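Local coordinates for protein cysteine desulfurase (Elizabethkingia anophelis NUHP1, PDB 5VPR) that probably removes sulfur from L-cysteine with the help of pyridoxal 5'-phosphate, leaving L-alanine and passing the sulfur to a carrier, at residues 69-72 against 73-77; 97-100 against 101-105; 191-194 against 195-199; 295-298 against 299-303; 309-312 against 313-317. All coordinates share one frame; numbering follows the deposited sequence.

Contact 1 (69-72 against 73-77); sequences SQVA and TEMME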
loop_
_atom_site.group_PDB
_atom_site.type_symbol
_atom_site.label_atom_id
_atom_site.label_comp_id
_atom_site.label_asym_id
_atom_site.label_seq_id
_atom_site.Cartn_x
_atom_site.Cartn_y
_atom_site.Cartn_z
ATOM N N SER A 69 -11.309 29.596 6.617
ATOM C CA SER A 69 -11.598 28.815 5.422
ATOM C C SER A 69 -10.504 28.986 4.372
ATOM O O SER A 69 -10.125 28.016 3.705
ATOM C CB SER A 69 -12.971 29.202 4.873
ATOM O OG SER A 69 -13.217 28.520 3.659
ATOM N N GLN A 70 -9.953 30.203 4.236
ATOM C CA GLN A 70 -8.838 30.407 3.311
ATOM C C GLN A 70 -7.599 29.639 3.747
ATOM O O GLN A 70 -6.918 29.014 2.923
ATOM C CB GLN A 70 -8.504 31.894 3.185
ATOM C CG GLN A 70 -9.584 32.722 2.525
ATOM C CD GLN A 70 -9.173 34.168 2.381
ATOM O OE1 GLN A 70 -8.052 34.465 1.966
ATOM N NE2 GLN A 70 -10.073 35.081 2.736
ATOM N N VAL A 71 -7.271 29.690 5.036
ATOM C CA VAL A 71 -6.089 28.982 5.514
ATOM C C VAL A 71 -6.280 27.468 5.388
ATOM O O VAL A 71 -5.386 26.751 4.922
ATOM C CB VAL A 71 -5.781 29.402 6.959
ATOM C CG1 VAL A 71 -4.608 28.596 7.509
ATOM C CG2 VAL A 71 -5.492 30.906 7.010
ATOM N N ALA A 72 -7.446 26.960 5.797
ATOM C CA ALA A 72 -7.696 25.525 5.669
ATOM C C ALA A 72 -7.555 25.074 4.218
ATOM O O ALA A 72 -6.940 24.038 3.939
ATOM C CB ALA A 72 -9.092 25.182 6.200
ATOM N N THR A 73 -8.106 25.857 3.283
ATOM C CA THR A 73 -8.049 25.506 1.866
ATOM C C THR A 73 -6.607 25.451 1.378
ATOM O O THR A 73 -6.202 24.510 0.684
ATOM C CB THR A 73 -8.846 26.525 1.044
ATOM O OG1 THR A 73 -10.201 26.570 1.510
ATOM C CG2 THR A 73 -8.840 26.153 -0.436
ATOM N N GLU A 74 -5.819 26.466 1.736
ATOM C CA GLU A 74 -4.425 26.535 1.313
ATOM C C GLU A 74 -3.614 25.365 1.870
ATOM O O GLU A 74 -2.765 24.792 1.173
ATOM C CB GLU A 74 -3.840 27.871 1.761
ATOM C CG GLU A 74 -2.429 28.150 1.309
ATOM C CD GLU A 74 -2.004 29.571 1.651
ATOM O OE1 GLU A 74 -2.843 30.328 2.198
ATOM O OE2 GLU A 74 -0.837 29.926 1.373
ATOM N N MET A 75 -3.851 25.007 3.131
ATOM C CA MET A 75 -3.118 23.897 3.732
ATOM C C MET A 75 -3.429 22.584 3.025
ATOM O O MET A 75 -2.532 21.759 2.812
ATOM C CB MET A 75 -3.448 23.785 5.224
ATOM C CG MET A 75 -2.908 24.938 6.074
ATOM S SD MET A 75 -3.513 24.874 7.775
ATOM C CE MET A 75 -2.913 23.272 8.340
ATOM N N MET A 76 -4.694 22.364 2.659
ATOM C CA MET A 76 -5.029 21.128 1.953
ATOM C C MET A 76 -4.399 21.113 0.570
ATOM O O MET A 76 -3.921 20.062 0.116
ATOM C CB MET A 76 -6.550 20.944 1.853
ATOM C CG MET A 76 -6.952 19.470 1.688
ATOM S SD MET A 76 -8.730 19.201 1.548
ATOM C CE MET A 76 -8.958 19.549 -0.205
ATOM N N GLU A 77 -4.355 22.279 -0.103
ATOM C CA GLU A 77 -3.723 22.348 -1.417
ATOM C C GLU A 77 -2.211 22.212 -1.313
ATOM O O GLU A 77 -1.581 21.617 -2.197
ATOM C CB GLU A 77 -4.092 23.644 -2.146
ATOM C CG GLU A 77 -5.561 23.729 -2.566
ATOM C CD GLU A 77 -6.048 22.475 -3.304
ATOM O OE1 GLU A 77 -5.379 22.050 -4.274
ATOM O OE2 GLU A 77 -7.101 21.914 -2.911
#
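T73 grips the carbonyl of S69 twice within helix 67-87, a small example of how a threonine can turn its hydroxyl back on the turn behind it. Its backbone N gives the usual i to i-4 hydrogen bond to S69 O at 3.0 Å, and its OG1 donates to S69 O at 2.6 Å. The two donors come from opposite faces of the carbonyl plane, each tilted about 30° from it, so that the oxygen is clamped between them. What brings the hydroxyl there is the first torsion of T73, chi1 -57°, which sets OG1 beside its own backbone N. OG1 has a further partner in the backbone N of H62, and S69 OG turns to N60 O; this side of the turn is thus tied to the loop just before the helix.

The next three amides continue the helical pattern, E74 N to Q70 O, M75 N to V71 O and M76 N to A72 O, with the M75 bond the straightest at its acceptor. Apolar contact is confined to one pair, V71 and M75, whose side chains meet at a slant, both also touching Y57. M75 runs on to I291 of helix 287-303, while M76 leans on N290. M75 CG stands beside its own backbone N, and the extended chi2 carries SD to 3.9 Å from V71 CG1.

Contact 2 (97-100 against 101-105); sequences FTKG and TTEGI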
loop_
_atom_site.group_PDB
_atom_site.type_symbol
_atom_site.label_atom_id
_atom_site.label_comp_id
_atom_site.label_asym_id
_atom_site.label_seq_id
_atom_site.Cartn_x
_atom_site.Cartn_y
_atom_site.Cartn_z
ATOM N N PHE A 97 -7.615 13.314 -3.740
ATOM C CA PHE A 97 -7.788 12.793 -2.387
ATOM C C PHE A 97 -8.960 11.819 -2.348
ATOM O O PHE A 97 -10.049 12.118 -2.851
ATOM C CB PHE A 97 -8.027 13.933 -1.389
ATOM C CG PHE A 97 -6.841 14.859 -1.202
ATOM C CD1 PHE A 97 -6.914 16.196 -1.601
ATOM C CD2 PHE A 97 -5.667 14.400 -0.614
ATOM C CE1 PHE A 97 -5.823 17.063 -1.425
ATOM C CE2 PHE A 97 -4.572 15.253 -0.426
ATOM C CZ PHE A 97 -4.648 16.589 -0.836
ATOM N N THR A 98 -8.744 10.654 -1.739
ATOM C CA THR A 98 -9.835 9.697 -1.564
ATOM C C THR A 98 -9.836 9.282 -0.104
ATOM O O THR A 98 -9.028 9.793 0.684
ATOM C CB THR A 98 -9.641 8.466 -2.448
ATOM O OG1 THR A 98 -8.468 7.789 -1.998
ATOM C CG2 THR A 98 -9.435 8.872 -3.942
ATOM N N LYS A 99 -10.658 8.302 0.251
ATOM C CA LYS A 99 -10.672 7.805 1.620
ATOM C C LYS A 99 -9.911 6.493 1.783
ATOM O O LYS A 99 -9.929 5.915 2.871
ATOM C CB LYS A 99 -12.109 7.652 2.104
ATOM C CG LYS A 99 -13.002 8.878 1.811
ATOM C CD LYS A 99 -12.368 10.225 2.203
ATOM C CE LYS A 99 -13.393 11.170 2.841
ATOM N NZ LYS A 99 -14.366 11.798 1.901
ATOM N N GLY A 100 -9.227 6.028 0.744
ATOM C CA GLY A 100 -8.521 4.760 0.807
ATOM C C GLY A 100 -8.328 4.188 -0.580
ATOM O O GLY A 100 -8.901 4.661 -1.559
ATOM N N THR A 101 -7.488 3.152 -0.660
ATOM C CA THR A 101 -7.253 2.495 -1.949
ATOM C C THR A 101 -8.553 1.955 -2.537
ATOM O O THR A 101 -8.815 2.093 -3.744
ATOM C CB THR A 101 -6.243 1.348 -1.796
ATOM O OG1 THR A 101 -5.029 1.838 -1.213
ATOM C CG2 THR A 101 -5.916 0.748 -3.162
ATOM N N THR A 102 -9.375 1.329 -1.698
ATOM C CA THR A 102 -10.618 0.740 -2.176
ATOM C C THR A 102 -11.513 1.786 -2.829
ATOM O O THR A 102 -12.132 1.514 -3.865
ATOM C CB THR A 102 -11.332 0.039 -1.020
ATOM O OG1 THR A 102 -10.499 -1.022 -0.535
ATOM C CG2 THR A 102 -12.670 -0.536 -1.471
ATOM N N GLU A 103 -11.578 2.995 -2.251
ATOM C CA GLU A 103 -12.364 4.067 -2.860
ATOM C C GLU A 103 -11.817 4.436 -4.234
ATOM O O GLU A 103 -12.578 4.618 -5.193
ATOM C CB GLU A 103 -12.379 5.290 -1.944
ATOM C CG GLU A 103 -13.352 5.211 -0.763
ATOM C CD GLU A 103 -12.833 4.408 0.430
ATOM O OE1 GLU A 103 -11.694 3.862 0.382
ATOM O OE2 GLU A 103 -13.589 4.329 1.428
ATOM N N GLY A 104 -10.488 4.579 -4.344
ATOM C CA GLY A 104 -9.890 4.900 -5.635
ATOM C C GLY A 104 -10.219 3.861 -6.687
ATOM O O GLY A 104 -10.539 4.198 -7.829
ATOM N N ILE A 105 -10.191 2.583 -6.301
ATOM C CA ILE A 105 -10.527 1.510 -7.234
ATOM C C ILE A 105 -11.968 1.654 -7.698
ATOM O O ILE A 105 -12.255 1.633 -8.902
ATOM C CB ILE A 105 -10.279 0.136 -6.582
ATOM C CG1 ILE A 105 -8.784 -0.103 -6.348
ATOM C CG2 ILE A 105 -10.875 -0.985 -7.435
ATOM C CD1 ILE A 105 -8.503 -1.413 -5.572
#
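G100 and G104 are joined by the one backbone hydrogen bond between the segments, G104 N to G100 O at 3.2 Å. It is close to linear, with an N-H...O angle of 165°, and closes the first turn of helix 101-111. A second, weak bond lies just ahead of the helix, where G100 N points at T98 OG1 over 3.3 Å; with chi1 at 65°, OG1 stands beside the carbonyl carbon of T98 as well as its backbone N, within reach of G100 N.

Packing of side chains against this turn comes from E103, modelled in two conformers, one of which is described. In that conformer its chain folds back at chi2, 81°, and carries the carboxylate over the K99-G100 link: OE2 lies 3.7 Å from K99 CB, and OE1 3.3 Å from G100 CA. T98 CB also approaches E103 CB at 4.2 Å, and T98 CG2 faces the CA of G104.

The segments form a strand-turn-helix junction at the cofactor site, with G100 as the N-cap residue between edge strand 95-98 and helix 101-111. This glycine has an extended backbone with positive phi.

Outside partners fix the two threonines that open the helix. T102 OG1 is hydrogen-bonded to phosphate oxygen OP2 of the pyridoxal phosphate carried by the modified lysine at position 233, while T101 OG1 bonds to S230 OG. Behind the junction, the F97 ring packs on M76 and R80 of helix 67-87.

Contact 3 (191-194 against 195-199); sequences EIIR and KVRAK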
loop_
_atom_site.group_PDB
_atom_site.type_symbol
_atom_site.label_atom_id
_atom_site.label_comp_id
_atom_site.label_asym_id
_atom_site.label_seq_id
_atom_site.Cartn_x
_atom_site.Cartn_y
_atom_site.Cartn_z
ATOM N N GLU A 191 7.675 -4.256 -16.956
ATOM C CA GLU A 191 7.508 -5.211 -18.044
ATOM C C GLU A 191 6.039 -5.364 -18.425
ATOM O O GLU A 191 5.704 -5.435 -19.612
ATOM C CB GLU A 191 8.094 -6.554 -17.620
ATOM C CG GLU A 191 8.198 -7.569 -18.722
ATOM C CD GLU A 191 8.720 -8.875 -18.190
ATOM O OE1 GLU A 191 8.521 -9.922 -18.845
ATOM O OE2 GLU A 191 9.313 -8.841 -17.089
ATOM N N ILE A 192 5.149 -5.405 -17.427
ATOM C CA ILE A 192 3.715 -5.530 -17.700
ATOM C C ILE A 192 3.211 -4.329 -18.499
ATOM O O ILE A 192 2.526 -4.481 -19.516
ATOM C CB ILE A 192 2.927 -5.687 -16.383
ATOM C CG1 ILE A 192 3.266 -7.012 -15.695
ATOM C CG2 ILE A 192 1.417 -5.547 -16.631
ATOM C CD1 ILE A 192 2.652 -7.139 -14.278
ATOM N N ILE A 193 3.540 -3.115 -18.044
ATOM C CA ILE A 193 3.091 -1.900 -18.721
ATOM C C ILE A 193 3.623 -1.853 -20.149
ATOM O O ILE A 193 2.885 -1.543 -21.089
ATOM C CB ILE A 193 3.510 -0.660 -17.916
ATOM C CG1 ILE A 193 2.669 -0.560 -16.636
ATOM C CG2 ILE A 193 3.315 0.608 -18.734
ATOM C CD1 ILE A 193 3.087 0.574 -15.744
ATOM N N ARG A 194 4.902 -2.187 -20.336
ATOM C CA ARG A 194 5.460 -2.254 -21.681
ATOM C C ARG A 194 4.651 -3.202 -22.561
ATOM O O ARG A 194 4.315 -2.867 -23.702
ATOM C CB ARG A 194 6.929 -2.688 -21.618
ATOM C CG ARG A 194 7.834 -1.900 -22.531
ATOM C CD ARG A 194 9.283 -2.404 -22.488
ATOM N NE ARG A 194 9.739 -2.604 -21.115
ATOM C CZ ARG A 194 10.038 -3.791 -20.601
ATOM N NH1 ARG A 194 9.947 -4.876 -21.361
ATOM N NH2 ARG A 194 10.439 -3.890 -19.336
ATOM N N LYS A 195 4.327 -4.396 -22.046
ATOM C CA LYS A 195 3.500 -5.324 -22.817
ATOM C C LYS A 195 2.123 -4.742 -23.107
ATOM O O LYS A 195 1.622 -4.857 -24.233
ATOM C CB LYS A 195 3.342 -6.657 -22.093
ATOM C CG LYS A 195 4.575 -7.539 -22.016
ATOM C CD LYS A 195 4.318 -8.682 -21.016
ATOM C CE LYS A 195 5.472 -9.688 -20.959
ATOM N NZ LYS A 195 5.851 -10.161 -22.320
ATOM N N VAL A 196 1.490 -4.119 -22.106
ATOM C CA VAL A 196 0.139 -3.600 -22.298
ATOM C C VAL A 196 0.126 -2.450 -23.312
ATOM O O VAL A 196 -0.789 -2.347 -24.131
ATOM C CB VAL A 196 -0.472 -3.175 -20.945
ATOM C CG1 VAL A 196 -1.843 -2.529 -21.165
ATOM C CG2 VAL A 196 -0.591 -4.363 -19.997
ATOM N N ARG A 197 1.135 -1.563 -23.270
ATOM C CA ARG A 197 1.207 -0.470 -24.234
ATOM C C ARG A 197 1.455 -0.985 -25.646
ATOM O O ARG A 197 0.924 -0.429 -26.612
ATOM C CB ARG A 197 2.311 0.517 -23.863
ATOM C CG ARG A 197 2.122 1.229 -22.554
ATOM C CD ARG A 197 0.825 1.982 -22.505
ATOM N NE ARG A 197 0.827 2.922 -21.392
ATOM C CZ ARG A 197 -0.272 3.439 -20.852
ATOM N NH1 ARG A 197 -1.466 3.094 -21.313
ATOM N NH2 ARG A 197 -0.176 4.290 -19.841
ATOM N N ALA A 198 2.268 -2.041 -25.786
ATOM C CA ALA A 198 2.658 -2.502 -27.112
ATOM C C ALA A 198 1.529 -3.247 -27.813
ATOM O O ALA A 198 1.448 -3.219 -29.040
ATOM C CB ALA A 198 3.896 -3.399 -27.009
ATOM N N LYS A 199 0.642 -3.897 -27.067
ATOM C CA LYS A 199 -0.308 -4.828 -27.668
ATOM C C LYS A 199 -1.762 -4.467 -27.383
ATOM O O LYS A 199 -2.653 -5.281 -27.643
ATOM C CB LYS A 199 -0.018 -6.258 -27.184
#
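K195 lies alongside E191, one helical turn back, and is the residue most covered by this contact. With chi1 at -70° its CG stands beside its own backbone N, and the aliphatic chain runs back past the carbonyl of E191, CG coming within 3.4 Å of E191 O. Further out, K195 CE reaches 3.7 Å from E191 OE1, yet NZ stops at 4.4 Å from that oxygen, too far for a salt bridge. The charge is answered instead by D164, with a long, weak ion pair to D161.

R194 takes part through its carbonyl: A198 N bonds to R194 O at 3.0 Å. This turn belongs to helix 189-199, the crossover helix of a beta-alpha-beta unit between the parallel strands 171-177 and 203-207.

I193 occupies the face turned to the sheet, packing on I204 together with V196 and R197. Its CG2 lies 4.0 Å from R197 CG, the two side chains running the same way. R197 then carries its guanidinium onward to salt bridges with D223 and D225. I192 and V196 are likewise parallel, their CG2 atoms 4.1 Å apart, against V176 and V174 of strand 171-177.

Contact 4 (295-298 against 299-303); sequences TAVD and FMEKV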
loop_
_atom_site.group_PDB
_atom_site.type_symbol
_atom_site.label_atom_id
_atom_site.label_comp_id
_atom_site.label_asym_id
_atom_site.label_seq_id
_atom_site.Cartn_x
_atom_site.Cartn_y
_atom_site.Cartn_z
ATOM N N THR A 295 1.767 15.397 5.704
ATOM C CA THR A 295 2.760 15.323 6.769
ATOM C C THR A 295 3.432 13.956 6.802
ATOM O O THR A 295 4.621 13.856 7.111
ATOM C CB THR A 295 2.099 15.630 8.115
ATOM O OG1 THR A 295 1.333 16.832 7.990
ATOM C CG2 THR A 295 3.149 15.818 9.211
ATOM N N ALA A 296 2.691 12.899 6.470
ATOM C CA ALA A 296 3.302 11.579 6.348
ATOM C C ALA A 296 4.292 11.528 5.185
ATOM O O ALA A 296 5.335 10.866 5.280
ATOM C CB ALA A 296 2.203 10.529 6.187
ATOM N N VAL A 297 3.993 12.233 4.091
ATOM C CA VAL A 297 4.971 12.395 3.019
ATOM C C VAL A 297 6.208 13.120 3.540
ATOM O O VAL A 297 7.348 12.716 3.270
ATOM C CB VAL A 297 4.336 13.139 1.829
ATOM C CG1 VAL A 297 5.417 13.621 0.850
ATOM C CG2 VAL A 297 3.343 12.239 1.120
ATOM N N ASP A 298 5.998 14.199 4.304
ATOM C CA ASP A 298 7.115 14.929 4.904
ATOM C C ASP A 298 7.986 14.009 5.754
ATOM O O ASP A 298 9.222 14.094 5.718
ATOM C CB ASP A 298 6.585 16.087 5.759
ATOM C CG ASP A 298 6.024 17.241 4.932
ATOM O OD1 ASP A 298 6.235 17.276 3.700
ATOM O OD2 ASP A 298 5.364 18.120 5.528
ATOM N N PHE A 299 7.357 13.124 6.529
ATOM C CA PHE A 299 8.113 12.211 7.387
ATOM C C PHE A 299 9.001 11.297 6.559
ATOM O O PHE A 299 10.192 11.116 6.857
ATOM C CB PHE A 299 7.161 11.374 8.244
ATOM C CG PHE A 299 7.833 10.203 8.897
ATOM C CD1 PHE A 299 8.691 10.400 9.974
ATOM C CD2 PHE A 299 7.639 8.918 8.422
ATOM C CE1 PHE A 299 9.340 9.324 10.586
ATOM C CE2 PHE A 299 8.283 7.837 9.024
ATOM C CZ PHE A 299 9.138 8.045 10.108
ATOM N N MET A 300 8.432 10.704 5.514
ATOM C CA MET A 300 9.213 9.834 4.651
ATOM C C MET A 300 10.332 10.606 3.961
ATOM O O MET A 300 11.469 10.121 3.898
ATOM C CB MET A 300 8.293 9.151 3.638
ATOM C CG MET A 300 7.324 8.178 4.295
ATOM S SD MET A 300 6.393 7.149 3.150
ATOM C CE MET A 300 7.690 6.204 2.325
ATOM N N GLU A 301 10.050 11.817 3.460
ATOM C CA GLU A 301 11.122 12.596 2.836
ATOM C C GLU A 301 12.186 12.974 3.862
ATOM O O GLU A 301 13.381 13.009 3.546
ATOM C CB GLU A 301 10.567 13.849 2.151
ATOM C CG GLU A 301 9.455 13.586 1.127
ATOM C CD GLU A 301 9.953 13.331 -0.299
ATOM O OE1 GLU A 301 11.111 12.886 -0.474
ATOM O OE2 GLU A 301 9.171 13.581 -1.253
ATOM N N LYS A 302 11.776 13.240 5.105
ATOM C CA LYS A 302 12.754 13.567 6.138
ATOM C C LYS A 302 13.656 12.377 6.432
ATOM O O LYS A 302 14.874 12.527 6.544
ATOM C CB LYS A 302 12.058 14.024 7.420
ATOM C CG LYS A 302 13.036 14.372 8.533
ATOM C CD LYS A 302 12.316 14.726 9.827
ATOM C CE LYS A 302 11.522 13.544 10.346
ATOM N NZ LYS A 302 11.049 13.764 11.735
ATOM N N VAL A 303 13.077 11.185 6.574
ATOM C CA VAL A 303 13.901 10.004 6.795
ATOM C C VAL A 303 14.760 9.718 5.572
ATOM O O VAL A 303 15.962 9.448 5.683
ATOM C CB VAL A 303 13.027 8.793 7.163
ATOM C CG1 VAL A 303 13.886 7.531 7.191
ATOM C CG2 VAL A 303 12.388 9.012 8.509
#
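Helix 287-303 ends in the two turns where V297 and E301 lie side by side, and this end packs on three helices at once, 67-87, 44-56 and 305-324. The backbone is regular: F299 N bonds to T295 O at 2.9 Å, M300 N to A296 O, E301 N to V297 O at 2.9 Å and K302 N to D298 O at 2.8 Å. Of these the E301 bond is the straightest, with an N-H...O angle of 169°.

E301 sets its CG beside its own backbone N (chi1 -55°), which brings that carbon to 3.1 Å from V297 O and 4.0 Å from V297 CG1; a bend at chi2 then turns the carboxylate. F299 takes the other course, CG anti to the backbone N (chi1 166°), which carries the ring off the preceding turn, with A296 O at its edge, near its plane. V303 CG2 lies over one ring face, 3.6 Å above the plane and offset toward the rim, and the ring of Y235 meets that of F299 edge-to-face. M300 CG comes within 3.5 Å of A296 O before its chain leaves for M234 and Y235.

D298 OD2 forms a salt bridge with K82. V297, M300 and E301 pack on F86 of helix 67-87, M45 of helix 44-56 touches D298, F299 and K302, and I308 of helix 305-324 meets M300 and V303.

Contact 5 (309-312 against 313-317); sequences AAHE and HALLE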
loop_
_atom_site.group_PDB
_atom_site.type_symbol
_atom_site.label_atom_id
_atom_site.label_comp_id
_atom_site.label_asym_id
_atom_site.label_seq_id
_atom_site.Cartn_x
_atom_site.Cartn_y
_atom_site.Cartn_z
ATOM N N ALA A 309 14.120 2.091 2.171
ATOM C CA ALA A 309 14.252 0.875 1.382
ATOM C C ALA A 309 15.444 0.047 1.847
ATOM O O ALA A 309 15.333 -1.174 2.007
ATOM C CB ALA A 309 14.374 1.217 -0.105
ATOM N N ALA A 310 16.581 0.700 2.108
ATOM C CA ALA A 310 17.787 -0.030 2.497
ATOM C C ALA A 310 17.609 -0.702 3.850
ATOM O O ALA A 310 17.946 -1.883 4.022
ATOM C CB ALA A 310 18.992 0.912 2.531
ATOM N N HIS A 311 17.093 0.044 4.826
ATOM C CA HIS A 311 16.896 -0.520 6.155
ATOM C C HIS A 311 15.924 -1.693 6.111
ATOM O O HIS A 311 16.169 -2.738 6.729
ATOM C CB HIS A 311 16.398 0.565 7.103
ATOM C CG HIS A 311 16.091 0.066 8.478
ATOM N ND1 HIS A 311 17.068 -0.350 9.355
ATOM C CD2 HIS A 311 14.913 -0.091 9.126
ATOM C CE1 HIS A 311 16.507 -0.740 10.486
ATOM N NE2 HIS A 311 15.198 -0.588 10.374
ATOM N N GLU A 312 14.832 -1.549 5.357
ATOM C CA GLU A 312 13.813 -2.594 5.305
ATOM C C GLU A 312 14.316 -3.811 4.549
ATOM O O GLU A 312 14.011 -4.951 4.923
ATOM C CB GLU A 312 12.525 -2.051 4.668
ATOM C CG GLU A 312 11.758 -1.146 5.617
ATOM C CD GLU A 312 10.439 -0.595 5.049
ATOM O OE1 GLU A 312 9.694 0.031 5.826
ATOM O OE2 GLU A 312 10.151 -0.768 3.851
ATOM N N HIS A 313 15.089 -3.592 3.484
ATOM C CA HIS A 313 15.687 -4.721 2.793
ATOM C C HIS A 313 16.640 -5.490 3.707
ATOM O O HIS A 313 16.722 -6.723 3.627
ATOM C CB HIS A 313 16.405 -4.231 1.538
ATOM C CG HIS A 313 17.142 -5.308 0.808
ATOM N ND1 HIS A 313 18.395 -5.739 1.188
ATOM C CD2 HIS A 313 16.803 -6.042 -0.277
ATOM C CE1 HIS A 313 18.796 -6.693 0.366
ATOM N NE2 HIS A 313 17.850 -6.894 -0.533
ATOM N N ALA A 314 17.360 -4.792 4.588
ATOM C CA ALA A 314 18.253 -5.498 5.503
ATOM C C ALA A 314 17.464 -6.245 6.579
ATOM O O ALA A 314 17.846 -7.351 6.986
ATOM C CB ALA A 314 19.243 -4.519 6.127
ATOM N N LEU A 315 16.358 -5.661 7.051
ATOM C CA LEU A 315 15.492 -6.364 7.997
ATOM C C LEU A 315 14.962 -7.651 7.385
ATOM O O LEU A 315 14.979 -8.713 8.016
ATOM C CB LEU A 315 14.329 -5.464 8.411
ATOM C CG LEU A 315 14.653 -4.252 9.282
ATOM C CD1 LEU A 315 13.397 -3.406 9.477
ATOM C CD2 LEU A 315 15.203 -4.703 10.623
ATOM N N LEU A 316 14.510 -7.568 6.136
ATOM C CA LEU A 316 13.918 -8.712 5.458
ATOM C C LEU A 316 14.935 -9.830 5.280
ATOM O O LEU A 316 14.665 -10.989 5.615
ATOM C CB LEU A 316 13.358 -8.258 4.109
ATOM C CG LEU A 316 12.587 -9.263 3.257
ATOM C CD1 LEU A 316 11.381 -9.689 4.012
ATOM C CD2 LEU A 316 12.162 -8.646 1.931
ATOM N N GLU A 317 16.118 -9.500 4.761
ATOM C CA GLU A 317 17.145 -10.521 4.569
ATOM C C GLU A 317 17.522 -11.180 5.893
ATOM O O GLU A 317 17.669 -12.408 5.968
ATOM C CB GLU A 317 18.375 -9.905 3.903
#
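A309 O to H313 N begins four consecutive i to i-4 hydrogen bonds, at 2.8 Å, and A310 O to A314 N, H311 O to L315 N and E312 O to L316 N follow at 2.9 to 3.0 Å. All four are regular for an alpha helix.

On this backbone the side chain of L315 lies over H311. Its CG stands 4.1 Å from the centroid of the imidazole, 22° off the ring normal, a CH-pi contact over one face. CD1 reaches toward the rim, 3.5 Å from H311 NE2. H311 puts its CG anti to the backbone N, chi1 177°, which swings the ring forward over the next turn.

The pair belongs to helix 305-324, packed here against the first turn of the C-terminal helix 396-413: L315 touches F396 and I399, and A314 touches F396. H311 NE2 is hydrogen-bonded to N394 O, which probably helps hold the ring that L315 covers, while the F10 ring meets the same imidazole.

E312 extends from a buried position, and its OE2 ends in a hydrogen bond to H214 ND1. L316 CB rests 3.5 Å from E312 O and its side chain touches R338.

The five contacts follow one another along the chain, each closing before the next opens. Contacts 1 and 2 touch directly, M76 O lying 3.7 Å from F97 CZ, as helix 67-87 leads into strand 95-98 and the cofactor site. Contact 3 lies on a crossover helix of the seven-stranded sheet to which strand 95-98 also belongs, its centre about 25 Å from that of contact 2. Contacts 4 and 5 sit on successive helices, their centres about 18 Å apart. Contacts 1 and 3, about 40 Å apart between centres, are the most widely separated pair, so the contacts span the class-V aminotransferase fold, from helix 67-87 to the crossover helix 189-199.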